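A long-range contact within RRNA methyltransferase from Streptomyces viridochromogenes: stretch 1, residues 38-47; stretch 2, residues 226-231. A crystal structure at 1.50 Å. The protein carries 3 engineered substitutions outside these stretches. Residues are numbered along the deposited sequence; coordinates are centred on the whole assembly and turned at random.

Stretch 1 38-47: EIFQRALARL
Stretch 2, residues 226-231: ALERLK

A helix can be fastened to a distant strand by placing one carboxylate between two arginines a helical turn apart, as in this methyltransferase. The helix (38-44 near -64/-42, Ala 45 -69/-18, Arg 46 -97/1) runs nearly antiparallel to extended residues 228-230 (phi -132 to -166°, psi 149 to 157°; Leu 227 -64/-42, chi m, t; Lys 231 -133/117), axes 166° apart and 10.6 Å at closest approach. CA atoms pair Ile 39 with Leu 230 (8.5 Å), Arg 42 with Glu 228 (8.5 Å) and Arg 46 with Leu 227 (8.2 Å); 398 Å² is buried.

Glu 38 (t, p) lays CG 4.1 Å from Leu 230 CD2, while its OE2 accepts Arg 42 NE at 2.7 Å. Ile 39 (m, t) and Leu 230 (p, p), buried aliphatics, pack CG1 to CD2 at 4.2 Å. Arg 42 (m, t, t, -132°), buried but with its charge met by Glu 38 and Glu 228, sends NH1 to Glu 228 OE2 at 2.9 Å, a salt bridge whose hydrogen bond is weak (128°); Leu 230 CB covers one guanidinium face. A water donates to Arg 42 O (2.7 Å) and Glu 228 OE1 (2.6 Å). One turn further along, Arg 46 (m, -100°, t, -159°) is long enough to reach the same carboxylate: NE forms an edge-on salt bridge to Glu 228 OE1 at 2.9 Å, NH2 donates to Glu 228 OE1 at 3.1 Å, and CD lies 4.1 Å from Leu 227 CB. Glu 228 (t, t, -45°) thus serves both arginines.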

# COMPACT_ATOMS: atom_id res chain seq x y z
N GLU A 38 9.62 -4.51 3.47
CA GLU A 38 10.80 -3.79 3.95
C GLU A 38 10.44 -2.34 4.29
O GLU A 38 10.77 -1.84 5.35
CB GLU A 38 11.93 -3.83 2.93
CG GLU A 38 13.19 -3.06 3.31
CD GLU A 38 14.00 -3.68 4.43
OE1 GLU A 38 13.83 -4.88 4.74
OE2 GLU A 38 14.85 -2.98 5.01
N ILE A 39 9.76 -1.66 3.38
CA ILE A 39 9.42 -0.26 3.58
C ILE A 39 8.46 -0.16 4.78
O ILE A 39 8.62 0.70 5.63
CB ILE A 39 8.80 0.38 2.31
CG1 ILE A 39 9.79 0.40 1.15
CG2 ILE A 39 8.30 1.77 2.63
CD1 ILE A 39 9.19 0.72 -0.21
N PHE A 40 7.44 -1.02 4.81
CA PHE A 40 6.44 -0.96 5.87
C PHE A 40 7.09 -1.18 7.25
O PHE A 40 6.80 -0.46 8.21
CB PHE A 40 5.31 -1.97 5.63
CG PHE A 40 4.26 -1.97 6.69
CD1 PHE A 40 3.42 -0.90 6.82
CD2 PHE A 40 4.13 -3.03 7.57
CE1 PHE A 40 2.45 -0.88 7.79
CE2 PHE A 40 3.16 -3.03 8.53
CZ PHE A 40 2.32 -1.96 8.65
N GLN A 41 7.98 -2.15 7.34
CA GLN A 41 8.67 -2.43 8.60
C GLN A 41 9.60 -1.29 9.01
O GLN A 41 9.71 -0.98 10.18
CB GLN A 41 9.38 -3.79 8.54
CG GLN A 41 8.40 -4.95 8.47
CD GLN A 41 9.08 -6.28 8.55
OE1 GLN A 41 9.69 -6.58 9.58
NE2 GLN A 41 9.04 -7.05 7.47
N ARG A 42 10.23 -0.63 8.04
CA ARG A 42 11.03 0.55 8.34
C ARG A 42 10.15 1.68 8.90
O ARG A 42 10.56 2.41 9.80
CB ARG A 42 11.80 1.06 7.11
CG ARG A 42 13.00 0.18 6.76
CD ARG A 42 13.69 0.59 5.48
NE ARG A 42 14.83 -0.26 5.14
CZ ARG A 42 16.03 0.17 4.79
NH1 ARG A 42 16.33 1.46 4.78
NH2 ARG A 42 16.95 -0.70 4.44
N ALA A 43 8.96 1.85 8.35
CA ALA A 43 8.06 2.85 8.86
C ALA A 43 7.62 2.53 10.28
O ALA A 43 7.59 3.40 11.16
CB ALA A 43 6.87 2.99 7.94
N LEU A 44 7.24 1.28 10.53
CA LEU A 44 6.83 0.88 11.88
C LEU A 44 7.95 1.17 12.87
O LEU A 44 7.67 1.53 14.01
CB LEU A 44 6.50 -0.61 11.93
CG LEU A 44 5.24 -1.12 11.23
CD1 LEU A 44 5.12 -2.63 11.47
CD2 LEU A 44 4.04 -0.38 11.72
N ALA A 45 9.22 1.01 12.46
CA ALA A 45 10.34 1.21 13.37
C ALA A 45 10.51 2.66 13.75
O ALA A 45 11.19 2.97 14.72
CB ALA A 45 11.63 0.69 12.77
N ARG A 46 9.90 3.57 12.99
CA ARG A 46 9.97 5.01 13.28
C ARG A 46 8.75 5.57 14.03
O ARG A 46 8.66 6.76 14.34
CB ARG A 46 10.18 5.78 11.97
CG ARG A 46 11.42 5.40 11.23
CD ARG A 46 12.53 6.35 11.46
NE ARG A 46 13.78 6.00 10.80
CZ ARG A 46 14.95 6.46 11.18
NH1 ARG A 46 15.03 7.30 12.21
NH2 ARG A 46 16.06 6.09 10.55
N LEU A 47 7.80 4.71 14.37
CA LEU A 47 6.68 5.13 15.19
C LEU A 47 7.07 5.13 16.66
O LEU A 47 7.92 4.36 17.05
CB LEU A 47 5.50 4.20 14.99
CG LEU A 47 4.85 4.22 13.62
CD1 LEU A 47 3.85 3.10 13.54
CD2 LEU A 47 4.13 5.51 13.33
N ALA A 226 14.43 14.23 5.73
CA ALA A 226 14.07 12.83 5.58
C ALA A 226 14.42 12.07 6.86
O ALA A 226 15.53 12.16 7.36
CB ALA A 226 14.83 12.22 4.40
N LEU A 227 13.47 11.30 7.39
CA LEU A 227 13.79 10.37 8.47
C LEU A 227 14.76 9.31 7.98
O LEU A 227 15.68 8.94 8.68
CB LEU A 227 12.55 9.66 9.02
CG LEU A 227 11.43 10.49 9.63
CD1 LEU A 227 10.23 9.59 9.90
CD2 LEU A 227 11.88 11.16 10.90
N GLU A 228 14.52 8.82 6.77
CA GLU A 228 15.20 7.65 6.20
C GLU A 228 14.95 7.55 4.67
O GLU A 228 13.90 7.96 4.17
CB GLU A 228 14.66 6.38 6.86
CG GLU A 228 15.59 5.18 6.78
CD GLU A 228 15.07 3.98 7.55
OE1 GLU A 228 14.61 4.12 8.69
OE2 GLU A 228 15.17 2.87 7.02
N ARG A 229 15.95 7.01 3.97
CA ARG A 229 15.89 6.72 2.55
C ARG A 229 16.38 5.30 2.28
O ARG A 229 17.16 4.76 3.04
CB ARG A 229 16.77 7.68 1.79
CG ARG A 229 16.25 9.06 1.68
CD ARG A 229 17.22 9.95 0.95
NE ARG A 229 16.79 11.33 0.93
CZ ARG A 229 15.84 11.82 0.14
NH1 ARG A 229 15.21 11.04 -0.72
NH2 ARG A 229 15.53 13.10 0.22
N LEU A 230 15.87 4.70 1.21
CA LEU A 230 16.44 3.48 0.68
C LEU A 230 16.41 3.44 -0.85
O LEU A 230 15.64 4.16 -1.49
CB LEU A 230 15.80 2.23 1.32
CG LEU A 230 14.40 1.81 0.90
CD1 LEU A 230 14.31 1.41 -0.57
CD2 LEU A 230 13.93 0.63 1.74
N LYS A 231 17.31 2.63 -1.40
CA LYS A 231 17.42 2.37 -2.83
C LYS A 231 17.54 0.87 -3.01
O LYS A 231 18.49 0.26 -2.49
CB LYS A 231 18.68 3.03 -3.40
CG LYS A 231 18.69 4.54 -3.28
CD LYS A 231 20.08 5.11 -3.56
CE LYS A 231 20.43 5.03 -5.06
NZ LYS A 231 21.89 5.20 -5.33
O HOH W 1 13.27 2.47 10.19